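Side-chain contacts in threonine--tRNA ligase catalytic subunit (Aeropyrum pernix, PDB 3A32), which catalyses the attachment of threonine to its tRNA, activating the amino acid with ATP first, and, lacking the editing domain, probably cannot deacylate mischarged seryl-tRNA: residues 172-177 and 229-234; 237-240 and 244-247. All coordinates share one frame; numbering follows the deposited sequence.

In the fold
Both contacts belong to the class II synthetase core and share helix 222-243, with centres about 14 Å apart; both are partly buried and away from the zinc site. Contact 1 sets that helix against the first turn of helix 174-191 and is purely apolar across its interface, with Val174 and Ala231 buried and Ile175 and Glu234 partly exposed. Contact 2 covers the turn from the helix's C-terminal end into edge strand 246-250, with Ile239 and Ile245 buried but Gly244 and Asp246 exposed, and adds two hydrogen bonds to its aliphatic packing, one of the helical i+4 kind and one from the Asn240 amide. Between them Arg238 packs on Ile175 and makes a long, weak ion pair with Asp176.

Contact 1 of 2, residues 172-177 and 229-234; sequences GRVIDV and EEALRE
Ile175 and Val174, in the first turn of helix 174-191, close on Ala231 and Glu234 of helix 222-243, and the backbones come near enough to put the CA atoms of Ile175 and Ala231 4.9 Å apart. The small Ala231 is consistent with so close an approach: its CB points at the other helix and meets Val174 CG1 at 3.8 Å and Ile175 CG1 at 4.0 Å. Ile175 reaches across in two steps. With CG1 beside the backbone N (chi1 -66°) and chi2 extended at 167°, CG1 lies against Ala231 CA at 3.8 Å, while CD1 runs on to Glu234 CB at 3.7 Å. Ile175 CG2 also meets Glu234 CB, at 4.0 Å. Glu234 supplies only methylenes here, since its chain bends at chi2 (-71°) and leads the carboxylate away. A serine in place of Ile175 would probably leave Glu234 CB and CG without their apolar partner and open a gap beside Ala231. No hydrogen bond crosses the interface. This is helix-helix packing on one face of the large mixed sheet of the class II synthetase core: Val174 rests on Val169 of strand 159-170 and Phe283 of strand 273-284, and Leu232 packs on the same Phe283.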
loop_
_atom_site.group_PDB
_atom_site.type_symbol
_atom_site.label_atom_id
_atom_site.label_comp_id
_atom_site.label_asym_id
_atom_site.label_seq_id
_atom_site.Cartn_x
_atom_site.Cartn_y
_atom_site.Cartn_z
ATOM N N GLY A 172 -11.632 16.849 -27.240
ATOM C CA GLY A 172 -10.779 16.246 -28.292
ATOM C C GLY A 172 -10.158 14.873 -28.025
ATOM O O GLY A 172 -9.694 14.181 -28.960
ATOM N N ARG A 173 -10.142 14.477 -26.749
ATOM C CA ARG A 173 -9.418 13.290 -26.328
ATOM C C ARG A 173 -10.361 12.258 -25.633
ATOM O O ARG A 173 -9.935 11.177 -25.259
ATOM C CB ARG A 173 -8.267 13.744 -25.402
ATOM C CG ARG A 173 -7.008 14.424 -26.120
ATOM C CD ARG A 173 -6.071 13.388 -26.861
ATOM N NE ARG A 173 -6.154 12.020 -26.292
ATOM C CZ ARG A 173 -5.307 11.477 -25.394
ATOM N NH1 ARG A 173 -4.243 12.166 -24.956
ATOM N NH2 ARG A 173 -5.511 10.223 -24.931
ATOM N N VAL A 174 -11.649 12.591 -25.486
ATOM C CA VAL A 174 -12.526 11.836 -24.582
ATOM C C VAL A 174 -12.776 10.401 -25.087
ATOM O O VAL A 174 -12.741 9.441 -24.284
ATOM C CB VAL A 174 -13.854 12.605 -24.179
ATOM C CG1 VAL A 174 -14.768 12.873 -25.402
ATOM C CG2 VAL A 174 -14.642 11.840 -23.072
ATOM N N ILE A 175 -12.984 10.247 -26.395
ATOM C CA ILE A 175 -13.194 8.916 -26.981
ATOM C C ILE A 175 -11.981 7.990 -26.707
ATOM O O ILE A 175 -12.140 6.812 -26.298
ATOM C CB ILE A 175 -13.549 8.994 -28.517
ATOM C CG1 ILE A 175 -14.920 9.676 -28.750
ATOM C CG2 ILE A 175 -13.450 7.614 -29.180
ATOM C CD1 ILE A 175 -15.216 10.094 -30.234
ATOM N N ASP A 176 -10.780 8.529 -26.892
ATOM C CA ASP A 176 -9.543 7.778 -26.657
ATOM C C ASP A 176 -9.387 7.361 -25.179
ATOM O O ASP A 176 -8.891 6.266 -24.879
ATOM C CB ASP A 176 -8.332 8.644 -27.029
ATOM C CG ASP A 176 -8.046 8.724 -28.575
ATOM O OD1 ASP A 176 -8.613 7.998 -29.399
ATOM O OD2 ASP A 176 -7.228 9.571 -28.963
ATOM N N VAL A 177 -9.747 8.264 -24.266
ATOM C CA VAL A 177 -9.686 8.002 -22.857
ATOM C C VAL A 177 -10.621 6.857 -22.474
ATOM O O VAL A 177 -10.213 5.921 -21.765
ATOM C CB VAL A 177 -10.003 9.297 -22.055
ATOM C CG1 VAL A 177 -10.540 8.964 -20.680
ATOM C CG2 VAL A 177 -8.733 10.224 -21.974
ATOM N N GLU A 229 -22.644 10.564 -24.377
ATOM C CA GLU A 229 -23.214 9.315 -24.967
ATOM C C GLU A 229 -22.562 8.937 -26.291
ATOM O O GLU A 229 -22.326 7.738 -26.606
ATOM C CB GLU A 229 -24.718 9.430 -25.159
ATOM C CG GLU A 229 -25.469 9.647 -23.851
ATOM C CD GLU A 229 -26.958 9.878 -24.009
ATOM O OE1 GLU A 229 -27.383 10.118 -25.160
ATOM O OE2 GLU A 229 -27.712 9.857 -22.988
ATOM N N GLU A 230 -22.255 9.968 -27.059
ATOM C CA GLU A 230 -21.550 9.761 -28.288
ATOM C C GLU A 230 -20.068 9.408 -28.059
ATOM O O GLU A 230 -19.518 8.611 -28.804
ATOM C CB GLU A 230 -21.784 10.946 -29.223
ATOM C CG GLU A 230 -20.661 11.790 -29.456
ATOM C CD GLU A 230 -20.197 11.637 -30.874
ATOM O OE1 GLU A 230 -19.927 12.693 -31.518
ATOM O OE2 GLU A 230 -20.149 10.454 -31.341
ATOM N N ALA A 231 -19.431 9.905 -27.001
ATOM C CA ALA A 231 -18.064 9.370 -26.694
ATOM C C ALA A 231 -18.078 7.844 -26.406
ATOM O O ALA A 231 -17.224 7.090 -26.904
ATOM C CB ALA A 231 -17.386 10.158 -25.574
ATOM N N LEU A 232 -19.094 7.395 -25.658
ATOM C CA LEU A 232 -19.261 5.979 -25.297
ATOM C C LEU A 232 -19.614 5.091 -26.458
ATOM O O LEU A 232 -19.251 3.910 -26.470
ATOM C CB LEU A 232 -20.332 5.827 -24.200
ATOM C CG LEU A 232 -20.023 6.464 -22.851
ATOM C CD1 LEU A 232 -21.279 6.483 -21.939
ATOM C CD2 LEU A 232 -18.835 5.747 -22.141
ATOM N N ARG A 233 -20.359 5.637 -27.424
ATOM C CA ARG A 233 -20.751 4.884 -28.602
ATOM C C ARG A 233 -19.575 4.651 -29.529
ATOM O O ARG A 233 -19.365 3.525 -29.975
ATOM C CB ARG A 233 -21.909 5.565 -29.352
ATOM C CG ARG A 233 -23.227 5.417 -28.660
ATOM C CD ARG A 233 -24.336 6.034 -29.473
ATOM N NE ARG A 233 -25.586 5.942 -28.749
ATOM C CZ ARG A 233 -26.320 6.990 -28.406
ATOM N NH1 ARG A 233 -25.939 8.215 -28.755
ATOM N NH2 ARG A 233 -27.454 6.816 -27.752
ATOM N N GLU A 234 -18.798 5.695 -29.802
ATOM C CA GLU A 234 -17.599 5.554 -30.626
ATOM C C GLU A 234 -16.569 4.632 -30.009
ATOM O O GLU A 234 -16.022 3.788 -30.691
ATOM C CB GLU A 234 -16.952 6.910 -30.902
ATOM C CG GLU A 234 -17.787 7.803 -31.777
ATOM C CD GLU A 234 -17.864 7.321 -33.282
ATOM O OE1 GLU A 234 -17.270 6.252 -33.652
ATOM O OE2 GLU A 234 -18.534 8.047 -34.070
#

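Contact 2 of 2, residues 237-240 and 244-247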
loop_
_atom_site.group_PDB
_atom_site.type_symbol
_atom_site.label_atom_id
_atom_site.label_comp_id
_atom_site.label_asym_id
_atom_site.label_seq_id
_atom_site.Cartn_x
_atom_site.Cartn_y
_atom_site.Cartn_z
ATOM N N SER A 237 -17.770 1.227 -30.189
ATOM C CA SER A 237 -17.720 0.773 -31.575
ATOM C C SER A 237 -16.301 0.348 -31.931
ATOM O O SER A 237 -16.113 -0.640 -32.640
ATOM C CB SER A 237 -18.287 1.841 -32.527
ATOM O OG SER A 237 -17.935 1.556 -33.866
ATOM N N ARG A 238 -15.298 1.053 -31.411
ATOM C CA ARG A 238 -13.902 0.587 -31.546
ATOM C C ARG A 238 -13.620 -0.710 -30.811
ATOM O O ARG A 238 -12.889 -1.570 -31.313
ATOM C CB ARG A 238 -12.903 1.653 -31.118
ATOM C CG ARG A 238 -12.902 2.804 -32.073
ATOM C CD ARG A 238 -12.156 4.000 -31.526
ATOM N NE ARG A 238 -12.618 5.183 -32.250
ATOM C CZ ARG A 238 -12.034 6.380 -32.191
ATOM N NH1 ARG A 238 -10.961 6.580 -31.394
ATOM N NH2 ARG A 238 -12.549 7.380 -32.913
ATOM N N ILE A 239 -14.229 -0.879 -29.639
ATOM C CA ILE A 239 -14.048 -2.106 -28.893
ATOM C C ILE A 239 -14.631 -3.268 -29.703
ATOM O O ILE A 239 -13.976 -4.299 -29.857
ATOM C CB ILE A 239 -14.726 -2.020 -27.497
ATOM C CG1 ILE A 239 -14.013 -0.994 -26.615
ATOM C CG2 ILE A 239 -14.795 -3.404 -26.858
ATOM C CD1 ILE A 239 -14.810 -0.595 -25.398
ATOM N N ASN A 240 -15.854 -3.089 -30.222
ATOM C CA ASN A 240 -16.513 -4.147 -30.979
ATOM C C ASN A 240 -15.767 -4.436 -32.290
ATOM O O ASN A 240 -15.566 -5.584 -32.647
ATOM C CB ASN A 240 -17.984 -3.826 -31.235
ATOM C CG ASN A 240 -18.605 -4.740 -32.293
ATOM O OD1 ASN A 240 -18.526 -4.463 -33.499
ATOM N ND2 ASN A 240 -19.232 -5.815 -31.848
ATOM N N GLY A 244 -14.731 -7.832 -31.393
ATOM C CA GLY A 244 -15.994 -8.500 -31.761
ATOM C C GLY A 244 -16.830 -8.647 -30.513
ATOM O O GLY A 244 -17.750 -9.451 -30.486
ATOM N N ILE A 245 -16.484 -7.852 -29.479
ATOM C CA ILE A 245 -17.119 -7.882 -28.170
ATOM C C ILE A 245 -18.464 -7.182 -28.310
ATOM O O ILE A 245 -18.597 -6.068 -28.878
ATOM C CB ILE A 245 -16.234 -7.195 -27.044
ATOM C CG1 ILE A 245 -15.046 -8.085 -26.653
ATOM C CG2 ILE A 245 -17.077 -6.812 -25.815
ATOM C CD1 ILE A 245 -14.079 -7.400 -25.644
ATOM N N ASP A 246 -19.498 -7.812 -27.797
ATOM C CA ASP A 246 -20.723 -7.181 -28.134
ATOM C C ASP A 246 -21.197 -6.039 -27.161
ATOM O O ASP A 246 -20.785 -5.993 -25.968
ATOM C CB ASP A 246 -21.703 -8.193 -28.746
ATOM C CG ASP A 246 -22.413 -8.976 -27.752
ATOM O OD1 ASP A 246 -22.557 -10.196 -27.983
ATOM O OD2 ASP A 246 -22.857 -8.345 -26.782
ATOM N N ILE A 247 -21.942 -5.082 -27.724
ATOM C CA ILE A 247 -22.254 -3.835 -27.075
ATOM C C ILE A 247 -23.747 -3.813 -26.885
ATOM O O ILE A 247 -24.475 -4.124 -27.810
ATOM C CB ILE A 247 -21.886 -2.595 -27.978
ATOM C CG1 ILE A 247 -20.437 -2.669 -28.521
ATOM C CG2 ILE A 247 -22.159 -1.267 -27.209
ATOM C CD1 ILE A 247 -19.364 -2.874 -27.366
#
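The chain turns at Gly244, the first residue after helix 222-243 to leave helical angles, with positive phi, and Gly244 N donates to Asn240 O at 2.7 Å, a bond bent to 135° at the hydrogen. Asn240 supplies a second link through its side chain. Its ND2 donates to Ile245 O at 3.0 Å, with a fairly straight angle of 157° at the hydrogen. The acceptor lies nearly in the Asn240 amide plane, but the donor stands above the carbonyl plane of Ile245, so the bond does not follow a lone pair. Having CG opposite the backbone N (chi1 166°) swings the amide toward the departing chain, and Asn240 CA adds a CA-H...O contact to the same Ile245 O at 3.5 Å. One carbonyl thus receives both a side-chain N-H and a backbone C-H from a single residue. Asn240 also has an apolar part: its CB packs against Ile247 CG1 at 3.8 Å, the CB of Ile247 pointing toward the helix. On the buried flank, Ile239 and Ile245 meet at an oblique angle, the CG2 methyl of Ile239 resting 4.1 Å from the branching carbon CB of Ile245. Phe182 of helix 174-191 touches both isoleucines, and Ile247 packs on Val204 and Leu206 of strand 202-207. That strand, helix 222-243 and strand 246-250 form a beta-alpha-beta unit, in which Asp246 joins Val204 through backbone hydrogen bonding. The chemistry implies a division of labour at the second corner of the crossover: Asn240 ties the strand's approach to the last turn of the helix through its carbonyl and its amide, while the isoleucines seat the corner on neighbouring apolar side chains.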